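Local coordinates for protein serine--tRNA ligase, cytoplasmic (Candida albicans, PDB 3QO8) that catalyses the attachment of serine to tRNA(Ser) in two steps, first activating serine with ATP to Ser-AMP and then transferring it to the tRNA acceptor end, at residues 134-137 / 141-144; 249-254 / 302-307; 258-261 / 265-268. All coordinates share one frame; numbering follows the deposited sequence.

Contact 1 (134-137 / 141-144). With SSA (5'-O-(N-(L-seryl)-sulfamoyl)adenosine), chain D.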
# COMPACT_ATOMS: atom_id res chain seq x y z
N GLU A 134 -16.24 -14.31 -30.00
CA GLU A 134 -17.20 -15.08 -30.77
C GLU A 134 -18.61 -14.58 -30.50
O GLU A 134 -18.93 -14.19 -29.38
CB GLU A 134 -17.07 -16.56 -30.39
CG GLU A 134 -18.05 -17.50 -31.07
CD GLU A 134 -17.89 -18.94 -30.60
OE1 GLU A 134 -16.95 -19.22 -29.82
OE2 GLU A 134 -18.70 -19.80 -31.02
N ASN A 135 -19.45 -14.59 -31.53
CA ASN A 135 -20.83 -14.14 -31.38
C ASN A 135 -20.93 -12.67 -31.00
O ASN A 135 -21.94 -12.24 -30.44
CB ASN A 135 -21.58 -15.00 -30.36
CG ASN A 135 -21.70 -16.44 -30.80
OD1 ASN A 135 -22.06 -16.72 -31.95
ND2 ASN A 135 -21.40 -17.37 -29.90
N TYR A 136 -19.89 -11.91 -31.29
CA TYR A 136 -19.95 -10.47 -31.12
C TYR A 136 -19.66 -9.82 -32.46
O TYR A 136 -18.51 -9.73 -32.91
CB TYR A 136 -18.97 -9.98 -30.06
CG TYR A 136 -19.27 -8.58 -29.56
CD1 TYR A 136 -20.51 -8.25 -29.02
CD2 TYR A 136 -18.30 -7.58 -29.63
CE1 TYR A 136 -20.78 -6.97 -28.55
CE2 TYR A 136 -18.56 -6.29 -29.16
CZ TYR A 136 -19.80 -5.99 -28.62
OH TYR A 136 -20.05 -4.72 -28.17
N LYS A 137 -20.74 -9.36 -33.08
CA LYS A 137 -20.74 -8.86 -34.45
C LYS A 137 -19.78 -7.69 -34.62
O LYS A 137 -18.93 -7.70 -35.50
CB LYS A 137 -22.17 -8.45 -34.80
CG LYS A 137 -22.40 -7.94 -36.19
CD LYS A 137 -23.89 -7.70 -36.41
CE LYS A 137 -24.70 -8.96 -36.11
NZ LYS A 137 -26.18 -8.74 -36.17
N GLN A 141 -23.32 -0.88 -28.36
CA GLN A 141 -23.80 -0.79 -26.98
C GLN A 141 -24.41 -2.11 -26.50
O GLN A 141 -25.55 -2.15 -26.03
CB GLN A 141 -24.80 0.36 -26.80
CG GLN A 141 -24.86 0.82 -25.33
CD GLN A 141 -25.90 1.89 -25.06
OE1 GLN A 141 -26.43 2.51 -25.98
NE2 GLN A 141 -26.20 2.10 -23.78
N ILE A 142 -23.65 -3.18 -26.65
CA ILE A 142 -24.10 -4.53 -26.33
C ILE A 142 -22.98 -5.21 -25.55
O ILE A 142 -21.82 -5.20 -25.98
CB ILE A 142 -24.35 -5.35 -27.62
CG1 ILE A 142 -25.46 -4.73 -28.49
CG2 ILE A 142 -24.62 -6.82 -27.29
CD1 ILE A 142 -26.84 -4.86 -27.91
N ALA A 143 -23.31 -5.81 -24.41
CA ALA A 143 -22.32 -6.53 -23.62
C ALA A 143 -21.78 -7.69 -24.44
O ALA A 143 -22.54 -8.56 -24.87
CB ALA A 143 -22.95 -7.04 -22.33
N ALA A 144 -20.47 -7.72 -24.67
CA ALA A 144 -19.90 -8.68 -25.61
C ALA A 144 -20.15 -10.14 -25.24
O ALA A 144 -20.41 -10.98 -26.11
CB ALA A 144 -18.41 -8.41 -25.81
N10 SSA D . -13.71 -19.97 -28.40
CA SSA D . -14.57 -20.22 -27.25
CB SSA D . -13.74 -20.84 -26.14
OG SSA D . -14.54 -21.02 -24.97
C9 SSA D . -15.18 -18.92 -26.79
O9 SSA D . -15.97 -18.90 -25.87
N8 SSA D . -14.79 -17.82 -27.43
S1 SSA D . -15.23 -16.36 -26.92
O1S SSA D . -14.43 -15.37 -27.60
O2S SSA D . -16.63 -16.15 -27.20
O5' SSA D . -15.01 -16.28 -25.40
C5' SSA D . -13.72 -16.00 -24.85
C4' SSA D . -13.75 -16.40 -23.38
O4' SSA D . -14.51 -15.47 -22.60
C3' SSA D . -14.41 -17.75 -23.18
O3' SSA D . -13.43 -18.79 -23.08
C2' SSA D . -15.17 -17.62 -21.87
O2' SSA D . -14.37 -18.10 -20.79
C1' SSA D . -15.39 -16.13 -21.69
N9 SSA D . -16.81 -15.86 -22.02
C8 SSA D . -17.29 -15.30 -23.14
N7 SSA D . -18.64 -15.25 -23.05
C5 SSA D . -19.00 -15.79 -21.86
C6 SSA D . -20.21 -16.00 -21.22
N6 SSA D . -21.38 -15.63 -21.80
N1 SSA D . -20.21 -16.58 -20.00
C2 SSA D . -19.07 -16.94 -19.40
N3 SSA D . -17.88 -16.74 -19.99
C4 SSA D . -17.83 -16.17 -21.22
O HOH W 1 -18.70 -12.93 -27.01
O HOH W 2 -22.52 -10.92 -27.81
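The hydroxyl of Tyr136 is held twice: OH donates to the backbone O of Ile142 at 2.9 Å, and the backbone N of Glu140 is hydrogen-bonded to the same hydroxyl. The bond to Ile142 lies in the carbonyl plane and meets the C=O at 148°, which fixes the outer end of the ring against the returning chain. With CG anti to the backbone N (chi1 -163°), the ring reaches over to 141-144, and Ala144 CB stands 3.6 Å from its centroid, only 3° off the ring normal, a CH-pi contact squarely over the face. Ile142 adds a lighter touch, its CB 4.0 Å from Tyr136 CE1. Pro333 also packs on both Tyr136 and Ala144, and the ring is buried. Water forms a second seam: one molecule donates to the O of Ala144 at 2.7 Å and to the O of Asn135 at 3.0 Å, while another lies within bonding distance of Ala144 O and Glu134 O. Asn418 OD1 takes the backbone N of Ala144. At the far end Glu134 N donates to sulfamoyl O1S of the seryl-sulfamoyl-adenosine at 3.2 Å in a nearly straight bond, although the residue itself is poorly ordered. The arrangement is a loop between strand 126-131 and helix 154-160, folded back on a tyrosine and lining the site of a second ligand molecule, apart from the serine-binding site.

Contact 2 (249-254 / 302-307). With SSA (5'-O-(N-(L-seryl)-sulfamoyl)adenosine), chain B.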
# COMPACT_ATOMS: atom_id res chain seq x y z
N GLN A 249 8.58 0.03 -11.35
CA GLN A 249 9.60 0.82 -10.69
C GLN A 249 10.56 -0.01 -9.82
O GLN A 249 11.76 -0.04 -10.09
CB GLN A 249 8.97 2.00 -9.95
CG GLN A 249 8.54 3.10 -10.93
CD GLN A 249 7.42 3.99 -10.41
OE1 GLN A 249 6.79 3.70 -9.39
NE2 GLN A 249 7.16 5.08 -11.11
N PRO A 250 10.03 -0.72 -8.80
CA PRO A 250 10.97 -1.49 -7.98
C PRO A 250 11.56 -2.71 -8.73
O PRO A 250 12.71 -3.06 -8.52
CB PRO A 250 10.13 -1.94 -6.76
CG PRO A 250 8.68 -1.89 -7.23
CD PRO A 250 8.65 -0.74 -8.27
N ILE A 251 10.78 -3.32 -9.61
CA ILE A 251 11.27 -4.49 -10.32
C ILE A 251 12.36 -4.10 -11.32
O ILE A 251 13.30 -4.86 -11.56
CB ILE A 251 10.11 -5.27 -10.99
CG1 ILE A 251 9.17 -5.81 -9.90
CG2 ILE A 251 10.67 -6.40 -11.89
CD1 ILE A 251 7.92 -6.58 -10.41
N SER A 252 12.27 -2.91 -11.90
CA SER A 252 13.32 -2.46 -12.81
C SER A 252 14.64 -2.32 -12.03
O SER A 252 15.72 -2.53 -12.58
CB SER A 252 12.96 -1.14 -13.51
OG SER A 252 13.04 -0.04 -12.62
N ALA A 253 14.55 -1.98 -10.75
CA ALA A 253 15.75 -1.81 -9.93
C ALA A 253 16.21 -3.12 -9.28
O ALA A 253 17.25 -3.15 -8.63
CB ALA A 253 15.52 -0.76 -8.85
N TYR A 254 15.44 -4.18 -9.47
CA TYR A 254 15.72 -5.49 -8.85
C TYR A 254 17.15 -5.96 -9.17
O TYR A 254 17.87 -6.42 -8.29
CB TYR A 254 14.69 -6.51 -9.34
CG TYR A 254 14.67 -7.85 -8.62
CD1 TYR A 254 14.15 -7.97 -7.34
CD2 TYR A 254 15.11 -9.00 -9.26
CE1 TYR A 254 14.09 -9.20 -6.69
CE2 TYR A 254 15.07 -10.24 -8.62
CZ TYR A 254 14.55 -10.33 -7.34
OH TYR A 254 14.51 -11.55 -6.71
N GLU A 302 1.99 -7.12 -13.66
CA GLU A 302 2.89 -6.46 -14.58
C GLU A 302 3.80 -7.50 -15.25
O GLU A 302 4.30 -8.42 -14.58
CB GLU A 302 3.78 -5.51 -13.77
CG GLU A 302 4.82 -4.74 -14.58
CD GLU A 302 4.21 -3.59 -15.38
OE1 GLU A 302 2.96 -3.47 -15.39
OE2 GLU A 302 4.98 -2.81 -16.00
N GLN A 303 4.03 -7.37 -16.55
CA GLN A 303 5.11 -8.11 -17.20
C GLN A 303 6.38 -7.27 -17.16
O GLN A 303 6.37 -6.12 -17.59
CB GLN A 303 4.80 -8.36 -18.68
CG GLN A 303 3.57 -9.17 -18.95
CD GLN A 303 3.39 -9.38 -20.45
OE1 GLN A 303 4.19 -10.04 -21.09
NE2 GLN A 303 2.34 -8.78 -21.00
N PHE A 304 7.47 -7.82 -16.65
CA PHE A 304 8.72 -7.09 -16.72
C PHE A 304 9.80 -8.04 -17.22
O PHE A 304 10.00 -9.12 -16.66
CB PHE A 304 9.14 -6.46 -15.38
CG PHE A 304 10.35 -5.55 -15.52
CD1 PHE A 304 10.18 -4.19 -15.76
CD2 PHE A 304 11.63 -6.06 -15.48
CE1 PHE A 304 11.27 -3.35 -15.92
CE2 PHE A 304 12.74 -5.23 -15.64
CZ PHE A 304 12.56 -3.88 -15.86
N VAL A 305 10.50 -7.61 -18.26
CA VAL A 305 11.43 -8.50 -18.95
C VAL A 305 12.74 -7.81 -19.24
O VAL A 305 12.77 -6.65 -19.63
CB VAL A 305 10.84 -9.00 -20.29
CG1 VAL A 305 11.81 -9.98 -20.96
CG2 VAL A 305 9.48 -9.66 -20.07
N LEU A 306 13.83 -8.55 -19.03
CA LEU A 306 15.16 -8.11 -19.42
C LEU A 306 15.63 -9.06 -20.49
O LEU A 306 15.49 -10.28 -20.36
CB LEU A 306 16.11 -8.16 -18.22
CG LEU A 306 15.80 -7.32 -16.98
CD1 LEU A 306 14.73 -8.00 -16.14
CD2 LEU A 306 17.06 -7.16 -16.12
N THR A 307 16.18 -8.52 -21.57
CA THR A 307 16.65 -9.32 -22.68
C THR A 307 17.97 -8.76 -23.18
O THR A 307 18.38 -7.66 -22.81
CB THR A 307 15.70 -9.22 -23.91
OG1 THR A 307 15.89 -7.95 -24.55
CG2 THR A 307 14.24 -9.34 -23.52
N10 SSA B . 4.44 -0.20 -15.88
CA SSA B . 3.63 0.29 -17.00
CB SSA B . 2.93 -0.89 -17.69
OG SSA B . 1.91 -1.43 -16.84
C9 SSA B . 2.61 1.28 -16.51
O9 SSA B . 2.46 1.51 -15.32
N8 SSA B . 1.89 1.88 -17.45
S1 SSA B . 0.57 2.72 -17.12
O1S SSA B . 0.84 3.96 -16.45
O2S SSA B . -0.12 2.98 -18.35
O5' SSA B . -0.38 1.88 -16.25
C5' SSA B . -0.75 0.57 -16.64
C4' SSA B . -2.27 0.41 -16.50
O4' SSA B . -2.74 0.63 -15.17
C3' SSA B . -3.06 1.38 -17.34
O3' SSA B . -3.08 0.95 -18.71
C2' SSA B . -4.43 1.31 -16.66
O2' SSA B . -5.13 0.12 -17.08
C1' SSA B . -4.07 1.14 -15.18
N9 SSA B . -4.10 2.45 -14.50
C8 SSA B . -3.25 3.48 -14.67
N7 SSA B . -3.63 4.49 -13.87
C5 SSA B . -4.72 4.08 -13.19
C6 SSA B . -5.52 4.68 -12.24
N6 SSA B . -5.24 5.94 -11.84
N1 SSA B . -6.57 3.99 -11.72
C2 SSA B . -6.83 2.74 -12.13
N3 SSA B . -6.06 2.13 -13.05
C4 SSA B . -5.01 2.80 -13.60
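Phe304 lies against helix 248-252, where Ile251 and Ser252 share its ring between them. The strand residue has CG anti to its own N (chi1 -172°), and this carries the ring off the strand towards the helix. Ile251 covers the inner end: its CG2 branch sits 3.7 Å from Phe304 CD2 and about as near to CG, the two side chains sliding past each other in opposite directions. Ser252 takes the outer end, with its CA 3.4 Å from Phe304 CZ and its CB 3.6 Å from the same atom, while its backbone N lies over one face, displaced towards the rim. What meets the ring is thus the carbon part of the serine. Its hydroxyl is turned back between the backbone N and the carbonyl carbon (chi1 73°), where OG donates to the O of Gln249 at 2.8 Å, one turn earlier, and is also hydrogen-bonded to Thr221 OG1. Two residues before Phe304 on the strand, Glu302 leaves the backbone towards the helix too but bends at chi2 (76°), bringing both carboxylate oxygens to the seryl group of the ligand: OE1 accepts from the ligand OG at 2.7 Å and OE2 from its N10 at 2.7 Å. Lys300 forms a salt bridge with OE1. Strand 297-307, paired with 269-278, is the second strand of motif 2 of class II synthetases. The chemistry therefore divides along one strand: no hydrogen bond crosses from helix to strand, apolar packing joins them, and Glu302, with Lys300 at OE1, grips the ligand's amino group and its hydroxyl, the latter being what is particular to serine.

Contact 3 (258-261 / 265-268)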
# COMPACT_ATOMS: atom_id res chain seq x y z
N GLU A 258 23.91 -5.32 -11.39
CA GLU A 258 24.22 -6.72 -11.66
C GLU A 258 24.65 -6.88 -13.11
O GLU A 258 24.56 -5.95 -13.90
CB GLU A 258 23.05 -7.64 -11.29
CG GLU A 258 22.75 -7.63 -9.79
CD GLU A 258 21.52 -8.44 -9.41
OE1 GLU A 258 21.16 -9.39 -10.14
OE2 GLU A 258 20.92 -8.13 -8.37
N TRP A 259 25.13 -8.07 -13.46
CA TRP A 259 25.77 -8.28 -14.75
C TRP A 259 25.37 -9.64 -15.27
O TRP A 259 25.70 -10.66 -14.68
CB TRP A 259 27.30 -8.22 -14.58
CG TRP A 259 28.08 -8.14 -15.87
CD1 TRP A 259 27.66 -8.52 -17.11
CD2 TRP A 259 29.41 -7.62 -16.04
NE1 TRP A 259 28.65 -8.29 -18.04
CE2 TRP A 259 29.74 -7.73 -17.41
CE3 TRP A 259 30.37 -7.09 -15.16
CZ2 TRP A 259 30.97 -7.33 -17.92
CZ3 TRP A 259 31.59 -6.68 -15.68
CH2 TRP A 259 31.88 -6.81 -17.04
N PHE A 260 24.62 -9.65 -16.38
CA PHE A 260 24.29 -10.90 -17.04
C PHE A 260 25.41 -11.21 -18.02
O PHE A 260 25.34 -10.86 -19.20
CB PHE A 260 22.92 -10.80 -17.73
CG PHE A 260 21.78 -10.60 -16.76
CD1 PHE A 260 21.19 -11.68 -16.12
CD2 PHE A 260 21.32 -9.32 -16.46
CE1 PHE A 260 20.15 -11.50 -15.22
CE2 PHE A 260 20.28 -9.13 -15.56
CZ PHE A 260 19.69 -10.22 -14.95
N GLU A 261 26.47 -11.84 -17.51
CA GLU A 261 27.71 -11.98 -18.27
C GLU A 261 27.67 -13.14 -19.26
O GLU A 261 28.52 -13.24 -20.14
CB GLU A 261 28.92 -12.08 -17.33
CG GLU A 261 29.27 -13.49 -16.90
CD GLU A 261 28.31 -14.09 -15.90
OE1 GLU A 261 27.38 -13.39 -15.44
OE2 GLU A 261 28.49 -15.27 -15.55
N GLU A 265 22.51 -17.81 -22.17
CA GLU A 265 21.88 -18.75 -21.26
C GLU A 265 21.09 -18.09 -20.12
O GLU A 265 20.13 -18.68 -19.63
CB GLU A 265 22.91 -19.75 -20.69
CG GLU A 265 24.35 -19.25 -20.67
CD GLU A 265 24.97 -19.21 -22.06
OE1 GLU A 265 25.84 -18.35 -22.30
OE2 GLU A 265 24.59 -20.05 -22.91
N GLN A 266 21.49 -16.89 -19.72
CA GLN A 266 20.87 -16.23 -18.55
C GLN A 266 19.62 -15.40 -18.88
O GLN A 266 18.75 -15.22 -18.03
CB GLN A 266 21.89 -15.32 -17.86
CG GLN A 266 23.09 -16.04 -17.27
CD GLN A 266 24.17 -15.06 -16.87
OE1 GLN A 266 24.37 -14.04 -17.53
NE2 GLN A 266 24.87 -15.36 -15.78
N LEU A 267 19.55 -14.89 -20.10
CA LEU A 267 18.42 -14.07 -20.52
C LEU A 267 17.64 -14.81 -21.60
O LEU A 267 18.20 -15.69 -22.26
CB LEU A 267 18.93 -12.73 -21.08
CG LEU A 267 19.71 -11.84 -20.10
CD1 LEU A 267 20.32 -10.65 -20.83
CD2 LEU A 267 18.78 -11.39 -18.99
N PRO A 268 16.36 -14.46 -21.79
CA PRO A 268 15.66 -13.39 -21.09
C PRO A 268 15.24 -13.78 -19.68
O PRO A 268 15.06 -14.96 -19.39
CB PRO A 268 14.40 -13.19 -21.94
CG PRO A 268 14.12 -14.56 -22.45
CD PRO A 268 15.49 -15.13 -22.78
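Leu267 presses its CD2 methyl on the face of the Phe260 ring, 3.8 Å from the centroid and 14° off the normal, a CH-pi contact shifted towards the rim. This is the tight half of the contact. The side chains cross at about a right angle, Leu267 CD1 reaches Phe260 CB at 4.0 Å, and both residues are buried, with Val398 packing on each and His255 meeting the phenylalanine ring edge-to-face. Gln266 marks the boundary: its CB lies at the ring edge, 4.1 Å from Phe260 CD1, while the extended remainder of the chain leads outward to the amide. There the contact loosens towards solvent, Glu261 being exposed and Gln266 partly so. Glu261 CG occupies the position between the backbone N and the carbonyl carbon (chi1 90°), and a bend at chi2 returns the carboxylate to the glutamine, whose NE2 donates to Glu261 OE1 at 3.2 Å. The bond is fairly straight but meets that oxygen from above the carboxylate plane, the two flat groups being 80° apart. Gln266 OE1 has its main partner in Ser262 N; Glu261 N is near but poorly angled. Phe260 centres an inverse gamma turn where short strand 259-260 gives way to helix 263-266, and Leu267 is the first residue to leave that helix. Apolar packing thus carries the buried side of this strand-to-helix turn, and a longish amide-carboxylate bond closes the solvent side.

Contact 2 is the core contact, about 9 Å from the chain centre; contact 1 is far from that centre yet locally buried, and contact 3 is only partly buried, with a solvent side. Contacts 1 and 3 each close a short loop. Contacts 2 and 3 share the catalytic domain and touch: Leu306 CD2 packs on Phe260 CE2 at 3.8 Å, so strand 297-307 serves both. Contact 1 stands apart, its nearest atoms about 21 Å from contact 2. An aromatic ring is central in all three, but the polar chemistry differs: a backbone carbonyl and waters in contact 1, Glu302 acting on the ligand beside apolar helix-strand packing in contact 2, and an amide-carboxylate pair in contact 3. Contacts 1 and 2 each reach a different ligand molecule.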